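Local coordinates for sugar ABC transporter, periplasmic sugar-binding protein (Caulobacter crescentus, PDB 4IRX), which binds myo-inositol in the periplasm, probably handing it to an ABC transporter of the inner membrane for nutrient uptake, at residues Ala65-Val70 / Gly89-Ser94; Val136-Pro141 / Glu169-Ser174; Thr193-Ile198 / Ala221-Ile226; Glu248-Leu253 / Glu289-Gly294. One frame throughout, in Å; residues are numbered along the deposited sequence.

Contact 1. Residues Ala65-Val70 / Gly89-Ser94; sequences AKVVIV and GVAVIS
Ile69 and Ile93 meet through different branches because their first torsions differ: CG1 of Ile69 is anti to the carbonyl carbon (chi1 -61°), whereas in Ile93 CG1 is anti to the backbone N (chi1 -174°), which puts the CG2 branch between the backbone N and the carbonyl carbon. The two side chains run alongside each other in the same direction, Ile69 CG1 3.6 Å from Ile93 CG2, on the face shared with Val67 and Ala91 and covered by helix 251-268. On the other face CG2 of Val68 slants across to CG1 of Val90 at 3.9 Å, and Leu85 of helix 79-87 lies over Val68, Val90 and Val92. This is a beta-alpha-beta crossover: strands 67-70 and 91-95 are parallel neighbours, joined through helix 79-87. Four backbone bonds knit them, among them Val68 N to Ala91 O at 2.9 Å and Ile93 N to Val68 O at 3.1 Å. Where helix 79-87 ends in a Schellman motif at Gly89, the bent chain of Lys66 returns NZ to Gly89 O in a weak 3.3 Å bond. A water that accepts from Lys66 NZ at 2.9 Å and donates to Gly89 O bridges the same pair.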
loop_
_atom_site.group_PDB
_atom_site.type_symbol
_atom_site.label_atom_id
_atom_site.label_comp_id
_atom_site.label_asym_id
_atom_site.label_seq_id
_atom_site.Cartn_x
_atom_site.Cartn_y
_atom_site.Cartn_z
ATOM N N ALA A 65 9.227 -23.435 8.802
ATOM C CA ALA A 65 9.364 -22.465 7.724
ATOM C C ALA A 65 10.800 -21.985 7.619
ATOM O O ALA A 65 11.441 -21.691 8.644
ATOM C CB ALA A 65 8.431 -21.270 7.965
ATOM N N LYS A 66 11.315 -21.905 6.393
ATOM C CA LYS A 66 12.681 -21.433 6.194
ATOM C C LYS A 66 12.731 -20.095 5.474
ATOM O O LYS A 66 13.757 -19.405 5.524
ATOM C CB LYS A 66 13.558 -22.483 5.482
ATOM C CG LYS A 66 13.620 -23.837 6.187
ATOM C CD LYS A 66 14.234 -23.701 7.569
ATOM C CE LYS A 66 15.732 -23.493 7.511
ATOM N NZ LYS A 66 16.318 -23.387 8.882
ATOM N N VAL A 67 11.635 -19.727 4.795
ATOM C CA VAL A 67 11.475 -18.369 4.266
ATOM C C VAL A 67 10.079 -17.885 4.558
ATOM O O VAL A 67 9.104 -18.629 4.371
ATOM C CB VAL A 67 11.697 -18.290 2.737
ATOM C CG1 VAL A 67 11.637 -16.835 2.296
ATOM C CG2 VAL A 67 13.016 -18.919 2.349
ATOM N N VAL A 68 9.979 -16.654 5.047
ATOM C CA VAL A 68 8.689 -16.027 5.305
ATOM C C VAL A 68 8.652 -14.711 4.558
ATOM O O VAL A 68 9.644 -13.968 4.548
ATOM C CB VAL A 68 8.440 -15.799 6.812
ATOM C CG1 VAL A 68 7.102 -15.148 7.006
ATOM C CG2 VAL A 68 8.442 -17.127 7.541
ATOM N N ILE A 69 7.541 -14.446 3.872
ATOM C CA ILE A 69 7.298 -13.152 3.239
ATOM C C ILE A 69 6.288 -12.445 4.097
ATOM O O ILE A 69 5.259 -13.007 4.419
ATOM C CB ILE A 69 6.746 -13.327 1.822
ATOM C CG1 ILE A 69 7.763 -14.085 0.949
ATOM C CG2 ILE A 69 6.387 -12.001 1.217
ATOM C CD1 ILE A 69 7.187 -14.541 -0.409
ATOM N N VAL A 70 6.603 -11.231 4.518
ATOM C CA VAL A 70 5.734 -10.532 5.463
ATOM C C VAL A 70 5.388 -9.113 5.007
ATOM O O VAL A 70 6.247 -8.345 4.562
ATOM C CB VAL A 70 6.363 -10.533 6.886
ATOM C CG1 VAL A 70 7.775 -9.974 6.871
ATOM C CG2 VAL A 70 5.490 -9.784 7.891
ATOM N N GLY A 89 17.553 -18.871 11.847
ATOM C CA GLY A 89 17.832 -19.377 10.512
ATOM C C GLY A 89 16.643 -19.349 9.557
ATOM O O GLY A 89 16.616 -20.086 8.574
ATOM N N VAL A 90 15.646 -18.516 9.849
ATOM C CA VAL A 90 14.530 -18.320 8.917
ATOM C C VAL A 90 14.768 -17.031 8.165
ATOM O O VAL A 90 14.938 -15.964 8.785
ATOM C CB VAL A 90 13.210 -18.229 9.668
ATOM C CG1 VAL A 90 12.029 -18.032 8.683
ATOM C CG2 VAL A 90 12.998 -19.478 10.515
ATOM N N ALA A 91 14.813 -17.119 6.840
ATOM C CA ALA A 91 14.996 -15.913 6.024
ATOM C C ALA A 91 13.678 -15.136 5.971
ATOM O O ALA A 91 12.594 -15.714 5.854
ATOM C CB ALA A 91 15.465 -16.264 4.636
ATOM N N VAL A 92 13.791 -13.827 6.086
ATOM C CA VAL A 92 12.645 -12.931 6.050
ATOM C C VAL A 92 12.790 -11.906 4.932
ATOM O O VAL A 92 13.845 -11.263 4.768
ATOM C CB VAL A 92 12.488 -12.200 7.406
ATOM C CG1 VAL A 92 11.287 -11.215 7.392
ATOM C CG2 VAL A 92 12.339 -13.211 8.554
ATOM N N ILE A 93 11.723 -11.747 4.162
ATOM C CA ILE A 93 11.643 -10.678 3.182
ATOM C C ILE A 93 10.298 -9.956 3.366
ATOM O O ILE A 93 9.265 -10.592 3.598
ATOM C CB ILE A 93 11.861 -11.220 1.751
ATOM C CG1 ILE A 93 11.939 -10.091 0.714
ATOM C CG2 ILE A 93 10.802 -12.234 1.407
ATOM C CD1 ILE A 93 12.530 -10.562 -0.609
ATOM N N SER A 94 10.320 -8.636 3.305
ATOM C CA SER A 94 9.087 -7.876 3.437
ATOM C C SER A 94 8.539 -7.533 2.053
ATOM O O SER A 94 9.279 -7.455 1.073
ATOM C CB SER A 94 9.288 -6.612 4.295
ATOM O OG SER A 94 10.220 -5.718 3.700
HETATM O O HOH W 1 18.899 -22.242 8.456
#

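Contact 2. Residues Val136-Pro141 / Glu169-Ser174; sequences VITNDP and EQTANS. With INS (1,2,3,4,5,6-hexahydroxy-cyclohexane), chain C.
Asp140 and Ser174 meet beside the inositol: Asn139 and Asp140 hold its O5 hydroxyl, and Ser174 lies at O4. Asn139 ND2 gives O5 of the inositol a nearly straight bond (2.8 Å, 174°), and the same hydroxyl donates to Asp140 OD2 at 2.6 Å. Ser174 OG lies 2.8 Å from inositol O4 and accepts the backbone N-H of Asp140 at 3.0 Å, so one hydroxyl touches the ligand while holding the backbone of the residue that grips it. CB of Asn139 touches Ser174 OG, while ND2 points to the inositol. Arg97 forms a salt bridge to Asp140 OD2, and Gln20 also donates to that oxygen; both probably stabilise the carboxylate's negative charge. Behind this shell the parallel strands 132-138 and 164-171 of a beta-alpha-beta unit end, their C-terminal loops carrying the pocket residues as in other periplasmic binding proteins. Ala172 N donates to Thr138 O at 3.1 Å. Thr171 OG1 lies close to that same oxygen and accepts Asn173 N at 3.0 Å, an ST turn that bends the chain toward Ser174. Against this turn packs the ring of Pro141, CG 3.3 Å from Thr171 OG1 and CD 3.3 Å from Asn173 OD1.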
loop_
_atom_site.group_PDB
_atom_site.type_symbol
_atom_site.label_atom_id
_atom_site.label_comp_id
_atom_site.label_asym_id
_atom_site.label_seq_id
_atom_site.Cartn_x
_atom_site.Cartn_y
_atom_site.Cartn_z
ATOM N N VAL A 136 -5.170 15.828 3.053
ATOM C CA VAL A 136 -4.445 14.562 2.901
ATOM C C VAL A 136 -5.077 13.517 3.815
ATOM O O VAL A 136 -5.230 13.747 5.016
ATOM C CB VAL A 136 -2.915 14.734 3.187
ATOM C CG1 VAL A 136 -2.160 13.385 2.995
ATOM C CG2 VAL A 136 -2.349 15.832 2.307
ATOM N N ILE A 137 -5.534 12.412 3.224
ATOM C CA ILE A 137 -6.126 11.298 3.971
ATOM C C ILE A 137 -5.168 10.104 3.866
ATOM O O ILE A 137 -4.919 9.580 2.780
ATOM C CB ILE A 137 -7.504 10.882 3.396
ATOM C CG1 ILE A 137 -8.449 12.091 3.326
ATOM C CG2 ILE A 137 -8.085 9.726 4.204
ATOM C CD1 ILE A 137 -8.882 12.630 4.665
ATOM N N THR A 138 -4.594 9.697 4.995
ATOM C CA THR A 138 -3.493 8.730 4.981
ATOM C C THR A 138 -3.947 7.288 5.200
ATOM O O THR A 138 -5.001 7.031 5.799
ATOM C CB THR A 138 -2.399 9.059 6.023
ATOM O OG1 THR A 138 -2.891 8.764 7.346
ATOM C CG2 THR A 138 -1.993 10.526 5.942
ATOM N N ASN A 139 -3.162 6.356 4.665
ATOM C CA ASN A 139 -3.372 4.926 4.878
ATOM C C ASN A 139 -2.692 4.431 6.166
ATOM O O ASN A 139 -1.943 5.180 6.792
ATOM C CB ASN A 139 -2.813 4.158 3.676
ATOM C CG ASN A 139 -1.311 4.342 3.504
ATOM O OD1 ASN A 139 -0.826 5.474 3.420
ATOM N ND2 ASN A 139 -0.561 3.224 3.424
ATOM N N ASP A 140 -2.957 3.165 6.515
ATOM C CA ASP A 140 -2.254 2.395 7.579
ATOM C C ASP A 140 -1.094 3.128 8.294
ATOM O O ASP A 140 0.055 3.051 7.851
ATOM C CB ASP A 140 -1.660 1.086 6.992
ATOM C CG ASP A 140 -2.695 0.035 6.655
ATOM O OD1 ASP A 140 -3.708 -0.152 7.388
ATOM O OD2 ASP A 140 -2.488 -0.678 5.651
ATOM N N PRO A 141 -1.389 3.867 9.384
ATOM C CA PRO A 141 -0.372 4.801 9.891
ATOM C C PRO A 141 0.959 4.216 10.348
ATOM O O PRO A 141 1.954 4.935 10.280
ATOM C CB PRO A 141 -1.068 5.457 11.094
ATOM C CG PRO A 141 -2.510 5.398 10.744
ATOM C CD PRO A 141 -2.723 4.120 9.962
ATOM N N GLU A 169 -4.483 17.061 7.649
ATOM C CA GLU A 169 -3.950 15.749 7.298
ATOM C C GLU A 169 -4.438 14.778 8.366
ATOM O O GLU A 169 -4.175 14.994 9.563
ATOM C CB GLU A 169 -2.423 15.819 7.236
ATOM C CG GLU A 169 -1.707 14.502 6.966
ATOM C CD GLU A 169 -0.213 14.707 6.751
ATOM O OE1 GLU A 169 0.175 15.525 5.877
ATOM O OE2 GLU A 169 0.578 14.070 7.478
ATOM N N GLN A 170 -5.185 13.749 7.952
ATOM C CA GLN A 170 -5.786 12.816 8.888
ATOM C C GLN A 170 -5.728 11.421 8.325
ATOM O O GLN A 170 -5.690 11.250 7.106
ATOM C CB GLN A 170 -7.238 13.202 9.211
ATOM C CG GLN A 170 -7.314 14.502 10.016
ATOM C CD GLN A 170 -8.725 14.908 10.340
ATOM O OE1 GLN A 170 -9.568 14.060 10.634
ATOM N NE2 GLN A 170 -8.995 16.219 10.291
ATOM N N THR A 171 -5.715 10.416 9.196
ATOM C CA THR A 171 -5.771 9.046 8.705
ATOM C C THR A 171 -7.198 8.538 8.626
ATOM O O THR A 171 -8.072 8.958 9.395
ATOM C CB THR A 171 -4.901 8.076 9.534
ATOM O OG1 THR A 171 -4.764 6.853 8.794
ATOM C CG2 THR A 171 -5.521 7.790 10.897
ATOM N N ALA A 172 -7.444 7.648 7.672
ATOM C CA ALA A 172 -8.640 6.842 7.701
ATOM C C ALA A 172 -8.318 5.352 7.769
ATOM O O ALA A 172 -9.168 4.517 7.452
ATOM C CB ALA A 172 -9.570 7.183 6.543
ATOM N N ASN A 173 -7.082 5.020 8.157
ATOM C CA ASN A 173 -6.699 3.658 8.536
ATOM C C ASN A 173 -6.952 2.615 7.438
ATOM O O ASN A 173 -7.225 1.453 7.704
ATOM C CB ASN A 173 -7.402 3.277 9.859
ATOM C CG ASN A 173 -6.943 4.145 11.003
ATOM O OD1 ASN A 173 -5.766 4.150 11.346
ATOM N ND2 ASN A 173 -7.862 4.917 11.579
ATOM N N SER A 174 -6.874 3.069 6.183
ATOM C CA SER A 174 -7.107 2.195 5.024
ATOM C C SER A 174 -8.493 1.539 5.057
ATOM O O SER A 174 -8.665 0.347 4.737
ATOM C CB SER A 174 -6.002 1.119 4.933
ATOM O OG SER A 174 -4.736 1.713 4.638
HETATM C C1 INS C . -0.664 -0.562 0.133
HETATM C C2 INS C . -1.932 -0.161 -0.546
HETATM C C3 INS C . -3.087 -0.463 0.373
HETATM C C4 INS C . -2.954 0.314 1.644
HETATM C C5 INS C . -1.726 -0.095 2.366
HETATM C C6 INS C . -0.506 0.088 1.494
HETATM O O1 INS C . 0.439 -0.264 -0.684
HETATM O O2 INS C . -1.880 1.194 -0.875
HETATM O O3 INS C . -4.312 -0.185 -0.259
HETATM O O4 INS C . -4.080 0.147 2.446
HETATM O O5 INS C . -1.623 0.637 3.546
HETATM O O6 INS C . 0.673 -0.265 2.170
HETATM O O HOH W 2 -4.843 0.674 9.723
#

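Contact 3. Residues Thr193-Ile198 / Ala221-Ile226; sequences TPPDVI and AKVKVI
Parallel strand pairing toward the edge of this lobe's sheet joins Val197 and Ile198 to Lys224 and Val225, strand 224-226 being linked to strand 197-200 through helix 203-215 in a beta-alpha-beta crossover. Both backbone polar atoms of Lys224 bond to the 193-198 segment: its N reaches Asp196 O at 2.8 Å in an almost straight bond (175°), and its O accepts Ile198 N at 2.7 Å. Ile226 N then closes on Ile198 O at 3.0 Å. Val223, just before strand 224-226, carries most of the apolar contact. With CG1 anti to the backbone N (chi1 -178°), that branch meets CD1 of Ile198 at 3.8 Å and CG of Pro195 at 4.1 Å, while CG2 faces Pro195 O; Val213 of helix 203-215 packs on both Ile198 and Val223. Lys224 runs extended until a bend at chi4, and NZ returns to Ala221 O at 2.8 Å. Ahead of the strands, at their N-terminal ends, two waters bridge the segments. One donates to Pro195 O and Lys222 O, the other to Asp196 OD1 and Lys222 O, whereas Asp196 OD2 accepts from Arg133 N. Direct backbone hydrogen bonds thus give way to solvent bridges there, and the Asp196 carboxylate is shared between water and strand 132-138.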
loop_
_atom_site.group_PDB
_atom_site.type_symbol
_atom_site.label_atom_id
_atom_site.label_comp_id
_atom_site.label_asym_id
_atom_site.label_seq_id
_atom_site.Cartn_x
_atom_site.Cartn_y
_atom_site.Cartn_z
ATOM N N THR A 193 -15.048 27.287 2.597
ATOM C CA THR A 193 -13.904 27.298 1.685
ATOM C C THR A 193 -13.448 25.864 1.409
ATOM O O THR A 193 -12.429 25.433 1.949
ATOM C CB THR A 193 -12.698 28.107 2.244
ATOM O OG1 THR A 193 -12.244 27.539 3.479
ATOM C CG2 THR A 193 -13.060 29.565 2.475
ATOM N N PRO A 194 -14.206 25.125 0.575
ATOM C CA PRO A 194 -13.885 23.719 0.328
ATOM C C PRO A 194 -12.511 23.521 -0.292
ATOM O O PRO A 194 -11.970 24.435 -0.936
ATOM C CB PRO A 194 -14.988 23.245 -0.632
ATOM C CG PRO A 194 -15.631 24.462 -1.145
ATOM C CD PRO A 194 -15.433 25.536 -0.125
ATOM N N PRO A 195 -11.912 22.351 -0.060
ATOM C CA PRO A 195 -10.583 22.106 -0.612
ATOM C C PRO A 195 -10.645 21.961 -2.119
ATOM O O PRO A 195 -11.674 21.596 -2.719
ATOM C CB PRO A 195 -10.181 20.765 0.019
ATOM C CG PRO A 195 -11.519 20.063 0.236
ATOM C CD PRO A 195 -12.475 21.162 0.617
ATOM N N ASP A 196 -9.514 22.221 -2.747
ATOM C CA ASP A 196 -9.375 21.958 -4.166
ATOM C C ASP A 196 -9.099 20.494 -4.468
ATOM O O ASP A 196 -9.541 19.953 -5.466
ATOM C CB ASP A 196 -8.213 22.791 -4.729
ATOM C CG ASP A 196 -8.497 24.261 -4.681
ATOM O OD1 ASP A 196 -9.390 24.673 -5.450
ATOM O OD2 ASP A 196 -7.867 25.008 -3.885
ATOM N N VAL A 197 -8.323 19.856 -3.601
ATOM C CA VAL A 197 -7.832 18.513 -3.845
ATOM C C VAL A 197 -7.863 17.730 -2.546
ATOM O O VAL A 197 -7.498 18.251 -1.496
ATOM C CB VAL A 197 -6.375 18.522 -4.367
ATOM C CG1 VAL A 197 -5.813 17.070 -4.554
ATOM C CG2 VAL A 197 -6.267 19.340 -5.641
ATOM N N ILE A 198 -8.355 16.499 -2.632
ATOM C CA ILE A 198 -8.249 15.527 -1.545
ATOM C C ILE A 198 -7.309 14.424 -2.053
ATOM O O ILE A 198 -7.649 13.641 -2.959
ATOM C CB ILE A 198 -9.631 14.934 -1.180
ATOM C CG1 ILE A 198 -10.618 16.058 -0.897
ATOM C CG2 ILE A 198 -9.507 14.077 0.056
ATOM C CD1 ILE A 198 -12.038 15.595 -0.605
ATOM N N ALA A 221 -15.587 18.002 -10.027
ATOM C CA ALA A 221 -14.712 18.795 -10.879
ATOM C C ALA A 221 -13.977 19.910 -10.104
ATOM O O ALA A 221 -12.866 20.297 -10.468
ATOM C CB ALA A 221 -15.516 19.392 -12.024
ATOM N N LYS A 222 -14.598 20.415 -9.038
ATOM C CA LYS A 222 -14.034 21.502 -8.229
ATOM C C LYS A 222 -13.305 20.996 -6.982
ATOM O O LYS A 222 -12.379 21.637 -6.476
ATOM C CB LYS A 222 -15.127 22.496 -7.842
ATOM C CG LYS A 222 -15.578 23.365 -9.019
ATOM C CD LYS A 222 -16.547 24.458 -8.570
ATOM C CE LYS A 222 -15.813 25.603 -7.880
ATOM N NZ LYS A 222 -15.068 26.439 -8.870
ATOM N N VAL A 223 -13.766 19.866 -6.466
ATOM C CA VAL A 223 -13.102 19.205 -5.341
ATOM C C VAL A 223 -12.600 17.898 -5.928
ATOM O O VAL A 223 -13.353 16.942 -6.074
ATOM C CB VAL A 223 -14.070 18.951 -4.175
ATOM C CG1 VAL A 223 -13.344 18.291 -2.985
ATOM C CG2 VAL A 223 -14.736 20.257 -3.768
ATOM N N LYS A 224 -11.310 17.864 -6.251
ATOM C CA LYS A 224 -10.707 16.756 -6.969
ATOM C C LYS A 224 -10.122 15.711 -6.047
ATOM O O LYS A 224 -9.435 16.041 -5.084
ATOM C CB LYS A 224 -9.620 17.282 -7.891
ATOM C CG LYS A 224 -10.155 18.232 -8.935
ATOM C CD LYS A 224 -9.100 18.589 -9.949
ATOM C CE LYS A 224 -9.656 19.560 -10.996
ATOM N NZ LYS A 224 -10.744 18.960 -11.820
ATOM N N VAL A 225 -10.333 14.449 -6.397
ATOM C CA VAL A 225 -9.852 13.350 -5.572
ATOM C C VAL A 225 -8.803 12.548 -6.328
ATOM O O VAL A 225 -9.007 12.195 -7.483
ATOM C CB VAL A 225 -11.033 12.412 -5.163
ATOM C CG1 VAL A 225 -10.545 11.158 -4.467
ATOM C CG2 VAL A 225 -12.037 13.161 -4.273
ATOM N N ILE A 226 -7.673 12.288 -5.663
ATOM C CA ILE A 226 -6.590 11.485 -6.205
ATOM C C ILE A 226 -6.364 10.346 -5.254
ATOM O O ILE A 226 -6.378 10.541 -4.029
ATOM C CB ILE A 226 -5.272 12.274 -6.313
ATOM C CG1 ILE A 226 -5.441 13.472 -7.224
ATOM C CG2 ILE A 226 -4.173 11.401 -6.872
ATOM C CD1 ILE A 226 -4.132 13.920 -7.787
HETATM O O HOH W 3 -13.277 23.594 -4.188
HETATM O O HOH W 4 -10.410 23.170 -7.486
#

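Contact 4. Residues Glu248-Leu253 / Glu289-Gly294; sequences EQNPGL and EASRIG. With INS (1,2,3,4,5,6-hexahydroxy-cyclohexane), chain C.
Glu248 carries this contact through its carboxylate, which receives the backbone N and the hydroxyl of Ser291 on separate oxygens. A bend at chi2 (67°) places CD 3.4 Å from Ser291 OG. Ser291 N meets OE1 of Glu248 from well above the carboxylate plane at 2.9 Å, while Ser291 OG donates to OE2 at 2.8 Å from the syn side, tilted out of the plane. A water donating to Glu248 OE1 accepts Arg292 N. Gln249 turns the other way, into the pocket, where NE2 gives O1 of the inositol a 2.9 Å bond and also donates to Asp229. Asn250 N comes back to Glu248 OE2 at 2.8 Å on the anti side, tilted to the face opposite Ser291 OG, so that one buried oxygen is held by two donors. Its side chain adds a looser touch, OD1 to CB of Ser291 at 3.9 Å. From Gly252, in the first turn of helix 251-268, N donates to a water that itself donates to Ser291 OG. Ser291 stands within a type I turn from Ala290 to Ile293. The carboxylate thus ties that C-terminal turn to the end of strand 246-248, just before Gln249 enters the ligand pocket between the lobes of a periplasmic binding protein.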
loop_
_atom_site.group_PDB
_atom_site.type_symbol
_atom_site.label_atom_id
_atom_site.label_comp_id
_atom_site.label_asym_id
_atom_site.label_seq_id
_atom_site.Cartn_x
_atom_site.Cartn_y
_atom_site.Cartn_z
ATOM N N GLU A 248 -0.227 3.756 -10.022
ATOM C CA GLU A 248 0.104 2.355 -10.234
ATOM C C GLU A 248 1.380 1.986 -9.509
ATOM O O GLU A 248 2.413 2.662 -9.658
ATOM C CB GLU A 248 0.297 2.094 -11.732
ATOM C CG GLU A 248 0.827 0.690 -12.046
ATOM C CD GLU A 248 -0.152 -0.409 -11.729
ATOM O OE1 GLU A 248 -1.352 -0.240 -12.034
ATOM O OE2 GLU A 248 0.254 -1.449 -11.164
ATOM N N GLN A 249 1.318 0.929 -8.704
ATOM C CA GLN A 249 2.485 0.450 -7.968
ATOM C C GLN A 249 2.810 -1.024 -8.194
ATOM O O GLN A 249 3.679 -1.601 -7.504
ATOM C CB GLN A 249 2.346 0.719 -6.473
ATOM C CG GLN A 249 1.155 0.077 -5.785
ATOM C CD GLN A 249 1.352 -0.000 -4.291
ATOM O OE1 GLN A 249 2.455 -0.290 -3.804
ATOM N NE2 GLN A 249 0.287 0.327 -3.534
ATOM N N ASN A 250 2.151 -1.639 -9.171
ATOM C CA ASN A 250 2.483 -3.016 -9.583
ATOM C C ASN A 250 2.552 -4.053 -8.459
ATOM O O ASN A 250 3.565 -4.732 -8.279
ATOM C CB ASN A 250 3.803 -3.026 -10.376
ATOM C CG ASN A 250 3.619 -2.578 -11.819
ATOM O OD1 ASN A 250 3.102 -3.333 -12.650
ATOM N ND2 ASN A 250 4.027 -1.356 -12.118
ATOM N N PRO A 251 1.460 -4.218 -7.707
ATOM C CA PRO A 251 1.448 -5.173 -6.599
ATOM C C PRO A 251 1.633 -6.610 -7.063
ATOM O O PRO A 251 2.235 -7.366 -6.304
ATOM C CB PRO A 251 0.070 -4.958 -5.958
ATOM C CG PRO A 251 -0.769 -4.327 -7.043
ATOM C CD PRO A 251 0.195 -3.472 -7.823
ATOM N N GLY A 252 1.168 -6.978 -8.249
ATOM C CA GLY A 252 1.395 -8.327 -8.740
ATOM C C GLY A 252 2.890 -8.577 -8.856
ATOM O O GLY A 252 3.417 -9.585 -8.393
ATOM N N LEU A 253 3.593 -7.638 -9.466
ATOM C CA LEU A 253 5.036 -7.777 -9.616
ATOM C C LEU A 253 5.763 -7.791 -8.254
ATOM O O LEU A 253 6.727 -8.541 -8.073
ATOM C CB LEU A 253 5.574 -6.669 -10.526
ATOM C CG LEU A 253 7.033 -6.827 -10.916
ATOM C CD1 LEU A 253 7.240 -8.206 -11.493
ATOM C CD2 LEU A 253 7.425 -5.737 -11.921
ATOM N N GLU A 289 -2.028 1.947 -18.890
ATOM C CA GLU A 289 -0.767 1.686 -18.199
ATOM C C GLU A 289 -0.995 1.074 -16.818
ATOM O O GLU A 289 -0.035 0.639 -16.154
ATOM C CB GLU A 289 0.091 2.963 -18.106
ATOM C CG GLU A 289 0.605 3.387 -19.487
ATOM C CD GLU A 289 1.522 4.590 -19.504
ATOM O OE1 GLU A 289 1.765 5.205 -18.445
ATOM O OE2 GLU A 289 1.997 4.920 -20.617
ATOM N N ALA A 290 -2.247 1.006 -16.386
ATOM C CA ALA A 290 -2.544 0.353 -15.118
ATOM C C ALA A 290 -2.505 -1.142 -15.323
ATOM O O ALA A 290 -3.052 -1.640 -16.295
ATOM C CB ALA A 290 -3.906 0.791 -14.582
ATOM N N SER A 291 -1.851 -1.847 -14.409
ATOM C CA SER A 291 -1.670 -3.291 -14.539
ATOM C C SER A 291 -2.986 -4.052 -14.520
ATOM O O SER A 291 -3.084 -5.127 -15.110
ATOM C CB SER A 291 -0.707 -3.831 -13.471
ATOM O OG SER A 291 -1.192 -3.615 -12.156
ATOM N N ARG A 292 -3.991 -3.509 -13.846
ATOM C CA ARG A 292 -5.285 -4.185 -13.690
ATOM C C ARG A 292 -6.378 -3.617 -14.606
ATOM O O ARG A 292 -7.572 -3.823 -14.358
ATOM C CB ARG A 292 -5.738 -4.189 -12.224
ATOM C CG ARG A 292 -4.773 -4.917 -11.276
ATOM C CD ARG A 292 -5.194 -4.843 -9.828
ATOM N NE ARG A 292 -6.472 -5.505 -9.569
ATOM C CZ ARG A 292 -7.203 -5.317 -8.466
ATOM N NH1 ARG A 292 -6.793 -4.473 -7.515
ATOM N NH2 ARG A 292 -8.363 -5.935 -8.331
ATOM N N ILE A 293 -5.981 -2.915 -15.663
ATOM C CA ILE A 293 -6.953 -2.295 -16.568
ATOM C C ILE A 293 -7.931 -3.325 -17.165
ATOM O O ILE A 293 -9.128 -3.051 -17.363
ATOM C CB ILE A 293 -6.255 -1.438 -17.671
ATOM C CG1 ILE A 293 -7.286 -0.564 -18.418
ATOM C CG2 ILE A 293 -5.421 -2.299 -18.609
ATOM C CD1 ILE A 293 -7.961 0.461 -17.524
ATOM N N GLY A 294 -7.441 -4.535 -17.373
ATOM C CA GLY A 294 -8.298 -5.570 -17.922
ATOM C C GLY A 294 -9.466 -5.963 -17.048
ATOM O O GLY A 294 -10.416 -6.568 -17.547
HETATM C C1 INS C . -0.664 -0.562 0.133
HETATM C C2 INS C . -1.932 -0.161 -0.546
HETATM C C3 INS C . -3.087 -0.463 0.373
HETATM C C4 INS C . -2.954 0.314 1.644
HETATM C C5 INS C . -1.726 -0.095 2.366
HETATM C C6 INS C . -0.506 0.088 1.494
HETATM O O1 INS C . 0.439 -0.264 -0.684
HETATM O O2 INS C . -1.880 1.194 -0.875
HETATM O O3 INS C . -4.312 -0.185 -0.259
HETATM O O4 INS C . -4.080 0.147 2.446
HETATM O O5 INS C . -1.623 0.637 3.546
HETATM O O6 INS C . 0.673 -0.265 2.170
HETATM O O HOH W 5 -3.731 -1.585 -11.639
HETATM O O HOH W 6 -0.839 -5.702 -10.214
#

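Contacts 2 and 4 both touch the inositol, on opposite sides of the chain's centre, with nearest atoms about 8 Å apart; one brings Asn139, Asp140 and Ser174 to it, the other Gln249. Contacts 2 and 3 share a parallel sheet, where strands 132-138 and 197-200 are neighbours, and they meet directly as Ile137 CG1 packs 4.0 Å from Ile198 CG2. Contact 1 belongs to the other, mixed sheet, its centre 43 Å from that of contact 3, yet its Ser94 side chain is about 11 Å from the ligand. Strand 246-248, which ends at Glu248 of contact 4, pairs with strand 275-282 of that mixed sheet; the centres of contacts 1 and 4 are 25 Å apart.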